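Side-chain contact in glycosyl hydrolase, BNR repeat (Ralstonia eutropha, PDB 3B7F), which is a seven-bladed beta-propeller with BNR repeats, probably a hydrolase related to the non-viral sialidases, although its substrate is not established: residues L25-I30 and G363-S368. Numbering follows the deposited sequence.
Sequences LLVATI and GEIWAS
V27 and I365 mark the closest approach of two strands that run in roughly opposite directions in different sheets, their CA atoms 8.8 Å apart, and no hydrogen bond joins the segments. The contact is purely apolar, and I365 serves both partners with separate branches. Its CD1 meets V27 tip to tip, touching both prongs of the valine fork: V27 CG2 lies 3.9 Å from I365 CD1, and V27 CG1 is almost as near. V27 CB is directed at the other strand, and with CG1 anti to the backbone N (chi1 -175°) both methyls face I365 CD1. The other branch, I365 CG2, packs 4.0 Å from L25 CD1, the two side chains passing alongside each other from opposite sides. W366 points away from this interface; its NE1 donates to E364 OE1, which lies near the indole plane but is approached from above the carboxylate plane, while F358 stacks on the ring. The contact joins adjacent propeller blades: I378 of strand 376-379 touches L25 and I365, whereas L36 of strand 32-38 and V388 of strand 385-391 also pack on I365. Strand 385-391 pairs with strand 24-29, uniting the chain ends in one blade, the "Velcro" closure of beta-propellers.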
ATOM      1  N   LEU A  25      -6.693 -11.544  -7.569  1.00 26.98           N
ATOM      2  CA  LEU A  25      -6.649 -10.570  -6.471  1.00 26.69           C
ATOM      3  C   LEU A  25      -6.280 -11.380  -5.247  1.00 26.06           C
ATOM      4  O   LEU A  25      -6.840 -12.420  -5.042  1.00 27.53           O
ATOM      5  CB  LEU A  25      -7.982  -9.849  -6.259  1.00 25.81           C
ATOM      6  CG  LEU A  25      -8.580  -9.081  -7.439  1.00 21.32           C
ATOM      7  CD1 LEU A  25      -9.937  -8.559  -7.012  1.00 15.87           C
ATOM      8  CD2 LEU A  25      -7.657  -7.934  -7.946  1.00 18.76           C
ATOM      9  N   LEU A  26      -5.315 -10.894  -4.482  1.00 27.23           N
ATOM     10  CA  LEU A  26      -4.766 -11.537  -3.293  1.00 25.18           C
ATOM     11  C   LEU A  26      -5.304 -10.718  -2.146  1.00 23.85           C
ATOM     12  O   LEU A  26      -4.898  -9.562  -2.002  1.00 23.44           O
ATOM     13  CB  LEU A  26      -3.236 -11.472  -3.329  1.00 27.16           C
ATOM     14  CG  LEU A  26      -2.528 -11.769  -4.656  1.00 29.98           C
ATOM     15  CD1 LEU A  26      -0.970 -11.646  -4.449  1.00 22.90           C
ATOM     16  CD2 LEU A  26      -2.928 -13.123  -5.205  1.00 19.37           C
ATOM     17  N   VAL A  27      -6.194 -11.320  -1.334  1.00 22.79           N
ATOM     18  CA  VAL A  27      -6.948 -10.625  -0.332  1.00 23.55           C
ATOM     19  C   VAL A  27      -6.536 -11.027   1.078  1.00 25.58           C
ATOM     20  O   VAL A  27      -6.757 -12.174   1.484  1.00 27.15           O
ATOM     21  CB  VAL A  27      -8.478 -10.910  -0.495  1.00 21.83           C
ATOM     22  CG1 VAL A  27      -9.280 -10.078   0.502  1.00 19.35           C
ATOM     23  CG2 VAL A  27      -8.943 -10.664  -1.935  1.00 22.94           C
ATOM     24  N   ALA A  28      -5.975 -10.070   1.816  1.00 23.79           N
ATOM     25  CA  ALA A  28      -5.507 -10.266   3.178  1.00 24.93           C
ATOM     26  C   ALA A  28      -6.570  -9.772   4.128  1.00 24.31           C
ATOM     27  O   ALA A  28      -7.034  -8.636   3.990  1.00 23.94           O
ATOM     28  CB  ALA A  28      -4.191  -9.494   3.407  1.00 23.57           C
ATOM     29  N   THR A  29      -6.980 -10.625   5.072  1.00 25.72           N
ATOM     30  CA  THR A  29      -7.978 -10.245   6.062  1.00 24.67           C
ATOM     31  C   THR A  29      -7.503 -10.615   7.448  1.00 26.83           C
ATOM     32  O   THR A  29      -6.550 -11.388   7.635  1.00 27.23           O
ATOM     33  CB  THR A  29      -9.374 -10.913   5.836  1.00 25.56           C
ATOM     34  OG1 THR A  29      -9.401 -12.206   6.440  1.00 17.44           O
ATOM     35  CG2 THR A  29      -9.744 -10.989   4.357  1.00 24.24           C
ATOM     36  N   ILE A  30      -8.218 -10.065   8.419  1.00 26.44           N
ATOM     37  CA  ILE A  30      -7.971 -10.293   9.817  1.00 26.03           C
ATOM     38  C   ILE A  30      -8.067 -11.774  10.241  1.00 27.53           C
ATOM     39  O   ILE A  30      -7.497 -12.128  11.282  1.00 24.18           O
ATOM     40  CB  ILE A  30      -8.929  -9.416  10.662  1.00 27.58           C
ATOM     41  CG1 ILE A  30      -8.407  -9.234  12.098  1.00 31.09           C
ATOM     42  CG2 ILE A  30     -10.368  -9.996  10.590  1.00 19.27           C
ATOM     43  CD1 ILE A  30      -9.093  -8.071  12.880  1.00 29.62           C
ATOM     44  N   GLY A 363     -15.926  -6.429   4.550  1.00 23.39           N
ATOM     45  CA  GLY A 363     -15.717  -7.668   3.833  1.00 21.54           C
ATOM     46  C   GLY A 363     -16.183  -7.814   2.414  1.00 21.63           C
ATOM     47  O   GLY A 363     -16.380  -8.933   1.966  1.00 22.88           O
ATOM     48  N   GLU A 364     -16.329  -6.703   1.705  1.00 24.70           N
ATOM     49  CA  GLU A 364     -16.736  -6.687   0.303  1.00 23.03           C
ATOM     50  C   GLU A 364     -15.532  -6.390  -0.578  1.00 23.41           C
ATOM     51  O   GLU A 364     -14.668  -5.619  -0.194  1.00 20.45           O
ATOM     52  CB  GLU A 364     -17.792  -5.616   0.067  1.00 22.52           C
ATOM     53  CG  GLU A 364     -19.179  -5.941   0.648  1.00 23.84           C
ATOM     54  CD  GLU A 364     -20.187  -4.819   0.448  1.00 23.81           C
ATOM     55  OE1 GLU A 364     -19.817  -3.641   0.505  1.00 24.84           O
ATOM     56  OE2 GLU A 364     -21.369  -5.096   0.287  1.00 23.99           O
ATOM     57  N   ILE A 365     -15.476  -7.033  -1.742  1.00 24.80           N
ATOM     58  CA  ILE A 365     -14.491  -6.752  -2.764  1.00 23.57           C
ATOM     59  C   ILE A 365     -15.297  -6.207  -3.917  1.00 23.76           C
ATOM     60  O   ILE A 365     -16.199  -6.912  -4.407  1.00 23.94           O
ATOM     61  CB  ILE A 365     -13.699  -7.954  -3.272  1.00 22.01           C
ATOM     62  CG1 ILE A 365     -12.837  -8.544  -2.159  1.00 21.69           C
ATOM     63  CG2 ILE A 365     -12.787  -7.472  -4.405  1.00 17.84           C
ATOM     64  CD1 ILE A 365     -11.540  -7.754  -1.887  1.00 16.65           C
ATOM     65  N   TRP A 366     -15.018  -4.942  -4.286  1.00 22.36           N
ATOM     66  CA  TRP A 366     -15.664  -4.256  -5.416  1.00 22.39           C
ATOM     67  C   TRP A 366     -14.691  -4.194  -6.568  1.00 21.89           C
ATOM     68  O   TRP A 366     -13.521  -3.915  -6.352  1.00 24.42           O
ATOM     69  CB  TRP A 366     -16.125  -2.871  -5.030  1.00 21.78           C
ATOM     70  CG  TRP A 366     -17.262  -2.924  -4.036  1.00 19.55           C
ATOM     71  CD1 TRP A 366     -17.155  -3.029  -2.698  1.00 21.77           C
ATOM     72  CD2 TRP A 366     -18.656  -2.857  -4.325  1.00 23.68           C
ATOM     73  NE1 TRP A 366     -18.382  -3.019  -2.118  1.00 24.15           N
ATOM     74  CE2 TRP A 366     -19.337  -2.915  -3.094  1.00 15.30           C
ATOM     75  CE3 TRP A 366     -19.402  -2.759  -5.506  1.00 19.50           C
ATOM     76  CZ2 TRP A 366     -20.755  -2.902  -3.010  1.00 19.49           C
ATOM     77  CZ3 TRP A 366     -20.786  -2.721  -5.425  1.00 21.81           C
ATOM     78  CH2 TRP A 366     -21.455  -2.788  -4.182  1.00 18.19           C
ATOM     79  N   ALA A 367     -15.166  -4.480  -7.778  1.00 23.27           N
ATOM     80  CA  ALA A 367     -14.294  -4.551  -8.976  1.00 24.44           C
ATOM     81  C   ALA A 367     -14.824  -3.693 -10.112  1.00 23.87           C
ATOM     82  O   ALA A 367     -16.016  -3.571 -10.277  1.00 20.70           O
ATOM     83  CB  ALA A 367     -14.146  -5.985  -9.455  1.00 23.29           C
ATOM     84  N   SER A 368     -13.909  -3.055 -10.830  1.00 22.47           N
ATOM     85  CA  SER A 368     -14.201  -2.309 -12.031  1.00 23.26           C
ATOM     86  C   SER A 368     -13.285  -2.826 -13.119  1.00 23.09           C
ATOM     87  O   SER A 368     -12.107  -3.027 -12.858  1.00 22.07           O
ATOM     88  CB  SER A 368     -13.912  -0.841 -11.841  1.00 23.74           C
ATOM     89  OG  SER A 368     -14.115  -0.169 -13.053  1.00 21.08           O
TER